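Local structure of MPN domain-containing protein (1OI0) at residues 85-88 and 93-96; 108-111 and 115-118. The protein is an archaeal JAB1/MPN-domain protein that binds a zinc ion and probably acts as a metallopeptidase. All blocks are in the same frame, centred on the assembly; numbering follows the deposited sequence.

In the fold
Interaction 1 (85-88 and 93-96) packs helix 81-89 against strand 93-98 within the beta-alpha-beta unit that starts with strand 64-72; interaction 2 (108-111 and 115-118) forms the hairpin at one edge of the same sheet. Their centres lie about 9 Å apart. Strands 93-98 and 106-110 are antiparallel neighbours and join the two contacts through a probable hydrogen bond from Tyr-109 N to His-94 O, 2.8 Å long, while Ile-95 CD1 packs 3.5 Å from Leu-118 CD1. The zinc site of His-70, His-72 and Asp-83 is nearer to interaction 1: the side chain of Ile-96 is about 5 Å from the metal, that of Tyr-109 about 8 Å.

Interaction 1 (85-88 and 93-96); sequences SLFT and YHII
Phe-87 O stands above the imidazole plane of His-94, 3.0 Å from CE1. It is also 3.4 Å from His-94 NE2, but at too poor an angle to be its acceptor; NE2 bonds to Phe-90 O instead. The two aromatic rings lie nearly parallel, 12° apart, yet offset until little of either covers the other, with centroids 4.6 Å apart. Two reciprocal CH-pi contacts do the work: Phe-87 CA stands over the imidazole, 3.6 Å from its centroid, and His-94 CB sits over the phenyl ring, 3.5 Å from that centroid. The first torsion of His-94 (chi1 -58°) sets CG beside the backbone N and carries the imidazole under the helix backbone. Ile-96 CD1 comes up to the rim of the phenyl at CZ, 4.0 Å away. The contact thus packs the helix of the beta-alpha-beta unit 64-72, 81-89, 93-98 on its following strand, with Ile-96 beside the zinc ligands Asp-83 and His-70. A serine in place of Phe-87 would probably open a gap over His-94 CB and take away the ring edge that Ile-96 CD1 meets. Phenylalanine suits this buried place as a broad, flat filler; histidine offers a flat face to Phe-87 CA and an N-H to Phe-90 O. With NE2 serving as donor and the buried ND1 lacking any partner in the model, the imidazole is likely to be neutral.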
loop_
_atom_site.group_PDB
_atom_site.type_symbol
_atom_site.label_atom_id
_atom_site.label_comp_id
_atom_site.label_asym_id
_atom_site.label_seq_id
_atom_site.Cartn_x
_atom_site.Cartn_y
_atom_site.Cartn_z
ATOM N N SER A 85 7.565 -7.027 -10.193
ATOM C CA SER A 85 6.736 -7.882 -11.039
ATOM C C SER A 85 5.279 -7.849 -10.574
ATOM O O SER A 85 4.360 -8.038 -11.373
ATOM C CB SER A 85 7.263 -9.326 -11.051
ATOM O OG SER A 85 7.104 -9.961 -9.796
ATOM N N LEU A 86 5.073 -7.617 -9.280
ATOM C CA LEU A 86 3.727 -7.529 -8.725
ATOM C C LEU A 86 3.106 -6.198 -9.162
ATOM O O LEU A 86 1.957 -6.146 -9.603
ATOM C CB LEU A 86 3.774 -7.583 -7.191
ATOM C CG LEU A 86 2.461 -7.206 -6.488
ATOM C CD1 LEU A 86 1.400 -8.268 -6.767
ATOM C CD2 LEU A 86 2.691 -7.069 -4.991
ATOM N N PHE A 87 3.888 -5.130 -9.051
ATOM C CA PHE A 87 3.428 -3.792 -9.409
ATOM C C PHE A 87 2.959 -3.680 -10.860
ATOM O O PHE A 87 1.987 -2.986 -11.152
ATOM C CB PHE A 87 4.541 -2.769 -9.165
ATOM C CG PHE A 87 4.988 -2.671 -7.730
ATOM C CD1 PHE A 87 4.346 -3.394 -6.727
ATOM C CD2 PHE A 87 6.043 -1.836 -7.381
ATOM C CE1 PHE A 87 4.748 -3.286 -5.400
ATOM C CE2 PHE A 87 6.453 -1.721 -6.051
ATOM C CZ PHE A 87 5.801 -2.450 -5.061
ATOM N N THR A 88 3.644 -4.371 -11.764
ATOM C CA THR A 88 3.310 -4.314 -13.186
ATOM C C THR A 88 2.062 -5.082 -13.614
ATOM O O THR A 88 1.483 -4.787 -14.658
ATOM C CB THR A 88 4.478 -4.830 -14.050
ATOM O OG1 THR A 88 4.688 -6.222 -13.788
ATOM C CG2 THR A 88 5.750 -4.070 -13.736
ATOM N N TYR A 93 -0.846 2.376 -8.413
ATOM C CA TYR A 93 -0.057 2.673 -7.226
ATOM C C TYR A 93 0.157 1.481 -6.317
ATOM O O TYR A 93 -0.727 0.646 -6.152
ATOM C CB TYR A 93 -0.735 3.786 -6.437
ATOM C CG TYR A 93 -0.998 5.008 -7.276
ATOM C CD1 TYR A 93 0.036 5.876 -7.616
ATOM C CD2 TYR A 93 -2.272 5.275 -7.768
ATOM C CE1 TYR A 93 -0.190 6.981 -8.428
ATOM C CE2 TYR A 93 -2.511 6.376 -8.582
ATOM C CZ TYR A 93 -1.464 7.223 -8.905
ATOM O OH TYR A 93 -1.691 8.316 -9.704
ATOM N N HIS A 94 1.340 1.421 -5.721
ATOM C CA HIS A 94 1.670 0.324 -4.828
ATOM C C HIS A 94 2.440 0.792 -3.608
ATOM O O HIS A 94 3.537 1.333 -3.713
ATOM C CB HIS A 94 2.457 -0.740 -5.594
ATOM C CG HIS A 94 1.725 -1.279 -6.783
ATOM N ND1 HIS A 94 1.799 -0.695 -8.030
ATOM C CD2 HIS A 94 0.848 -2.304 -6.899
ATOM C CE1 HIS A 94 1.000 -1.338 -8.861
ATOM N NE2 HIS A 94 0.410 -2.317 -8.201
ATOM N N ILE A 95 1.843 0.579 -2.441
ATOM C CA ILE A 95 2.456 0.986 -1.187
ATOM C C ILE A 95 3.157 -0.165 -0.477
ATOM O O ILE A 95 2.696 -1.301 -0.506
ATOM C CB ILE A 95 1.394 1.552 -0.219
ATOM C CG1 ILE A 95 0.761 2.807 -0.820
ATOM C CG2 ILE A 95 2.017 1.835 1.147
ATOM C CD1 ILE A 95 -0.417 3.329 -0.021
ATOM N N ILE A 96 4.293 0.143 0.129
ATOM C CA ILE A 96 5.016 -0.841 0.925
ATOM C C ILE A 96 5.180 -0.214 2.300
ATOM O O ILE A 96 5.620 0.933 2.417
ATOM C CB ILE A 96 6.434 -1.145 0.384
ATOM C CG1 ILE A 96 6.349 -1.832 -0.980
ATOM C CG2 ILE A 96 7.183 -2.047 1.377
ATOM C CD1 ILE A 96 7.702 -2.205 -1.549
#

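Interaction 2 (108-111 and 115-118); sequences CYNR and EVEL
The ring of Tyr-109 leans obliquely on the backbone of Glu-115: CD2 is 3.6 Å from Glu-115 N, and CE2 comes within 4.0 Å of Glu-115 CB. Its plane stands almost perpendicular, at 86°, to the Glu-115 carboxylate. Beyond this contact the ring packs on Ile-96 and Pro-79, and its hydroxyl is hydrogen-bonded to the carbonyl of Cys-77, so tyrosine fills an apolar place and still ties down a loop. The Asn-110 side chain, which ends in the other flat group, crosses that of Val-116 at about a right angle, ND2 of its amide lying 3.6 Å from CG1. Its OD1 is hydrogen-bonded to the backbone N of both Lys-112 and Glu-114; the first of these bonds makes an Asx turn, and asparagine thus holds the connection between the strands.

Between the backbones, Val-116 N donates to Cys-108 O over 2.9 Å, a fairly straight bond (164°) arriving from above the carbonyl plane. The same oxygen takes a CA-H contact from Glu-115. In place of a direct bond back, a water accepts from Cys-108 N and donates to Val-116 O and so bridges the two strands.

Cys-108 has SG anti to its own N (chi1 -170°), which carries the sulfur to the branch of Leu-118, 3.6 Å from CG. A small, apolar thiol suits this buried spot, where Ile-95 and Tyr-93 also press on it. Val-116 CG2 adds a looser contact with SG at 4.0 Å, while the carboxylate of Glu-115 suits its solvent-exposed position. Tyr-109 and Glu-115 form an antiparallel non-hydrogen-bonded pair in a beta hairpin whose second strand, short and weakly bonded, forms one edge of the mixed sheet of this JAB1/MPN fold.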
loop_
_atom_site.group_PDB
_atom_site.type_symbol
_atom_site.label_atom_id
_atom_site.label_comp_id
_atom_site.label_asym_id
_atom_site.label_seq_id
_atom_site.Cartn_x
_atom_site.Cartn_y
_atom_site.Cartn_z
ATOM N N CYS A 108 5.284 4.846 -1.431
ATOM C CA CYS A 108 4.423 4.474 -2.546
ATOM C C CYS A 108 5.223 4.463 -3.844
ATOM O O CYS A 108 6.137 5.270 -4.031
ATOM C CB CYS A 108 3.250 5.456 -2.666
ATOM S SG CYS A 108 1.947 4.944 -3.818
ATOM N N TYR A 109 4.871 3.539 -4.732
ATOM C CA TYR A 109 5.542 3.392 -6.019
ATOM C C TYR A 109 4.519 3.268 -7.141
ATOM O O TYR A 109 3.361 2.931 -6.901
ATOM C CB TYR A 109 6.433 2.140 -6.011
ATOM C CG TYR A 109 7.407 2.091 -4.858
ATOM C CD1 TYR A 109 7.032 1.564 -3.619
ATOM C CD2 TYR A 109 8.689 2.625 -4.986
ATOM C CE1 TYR A 109 7.909 1.576 -2.541
ATOM C CE2 TYR A 109 9.570 2.648 -3.915
ATOM C CZ TYR A 109 9.174 2.120 -2.693
ATOM O OH TYR A 109 10.042 2.143 -1.629
ATOM N N ASN A 110 4.946 3.551 -8.370
ATOM C CA ASN A 110 4.049 3.437 -9.513
ATOM C C ASN A 110 4.135 2.024 -10.091
ATOM O O ASN A 110 4.833 1.166 -9.545
ATOM C CB ASN A 110 4.394 4.475 -10.591
ATOM C CG ASN A 110 5.856 4.450 -10.985
ATOM O OD1 ASN A 110 6.474 3.392 -11.054
ATOM N ND2 ASN A 110 6.414 5.624 -11.267
ATOM N N ARG A 111 3.427 1.783 -11.190
ATOM C CA ARG A 111 3.413 0.463 -11.815
ATOM C C ARG A 111 4.797 0.015 -12.277
ATOM O O ARG A 111 5.006 -1.163 -12.574
ATOM C CB ARG A 111 2.434 0.460 -12.997
ATOM C CG ARG A 111 2.270 -0.883 -13.693
ATOM C CD ARG A 111 1.187 -0.812 -14.759
ATOM N NE ARG A 111 1.116 -2.029 -15.565
ATOM C CZ ARG A 111 2.058 -2.416 -16.423
ATOM N NH1 ARG A 111 3.147 -1.681 -16.595
ATOM N NH2 ARG A 111 1.908 -3.539 -17.111
ATOM N N GLU A 115 9.382 5.538 -7.017
ATOM C CA GLU A 115 8.717 6.155 -5.877
ATOM C C GLU A 115 7.922 7.381 -6.302
ATOM O O GLU A 115 8.427 8.245 -7.016
ATOM C CB GLU A 115 9.732 6.563 -4.810
ATOM C CG GLU A 115 9.086 6.962 -3.487
ATOM C CD GLU A 115 10.103 7.328 -2.424
ATOM O OE1 GLU A 115 11.062 6.553 -2.227
ATOM O OE2 GLU A 115 9.941 8.386 -1.781
ATOM N N VAL A 116 6.674 7.448 -5.858
ATOM C CA VAL A 116 5.806 8.571 -6.187
ATOM C C VAL A 116 5.149 9.077 -4.909
ATOM O O VAL A 116 5.105 8.371 -3.902
ATOM C CB VAL A 116 4.706 8.160 -7.186
ATOM C CG1 VAL A 116 5.335 7.693 -8.491
ATOM C CG2 VAL A 116 3.841 7.070 -6.588
ATOM N N GLU A 117 4.635 10.302 -4.949
ATOM C CA GLU A 117 4.000 10.874 -3.775
ATOM C C GLU A 117 2.530 10.499 -3.632
ATOM O O GLU A 117 1.850 10.154 -4.602
ATOM C CB GLU A 117 4.079 12.404 -3.805
ATOM C CG GLU A 117 5.462 13.014 -3.942
ATOM C CD GLU A 117 5.398 14.532 -3.933
ATOM O OE1 GLU A 117 4.272 15.067 -4.018
ATOM O OE2 GLU A 117 6.459 15.187 -3.851
ATOM N N LEU A 118 2.058 10.573 -2.397
ATOM C CA LEU A 118 0.663 10.345 -2.067
ATOM C C LEU A 118 0.346 11.472 -1.103
ATOM O O LEU A 118 0.987 11.591 -0.058
ATOM C CB LEU A 118 0.443 9.008 -1.359
ATOM C CG LEU A 118 0.376 7.735 -2.198
ATOM C CD1 LEU A 118 -0.072 6.587 -1.302
ATOM C CD2 LEU A 118 -0.603 7.911 -3.355
HETATM O O HOH W 1 6.263 7.562 -1.378
#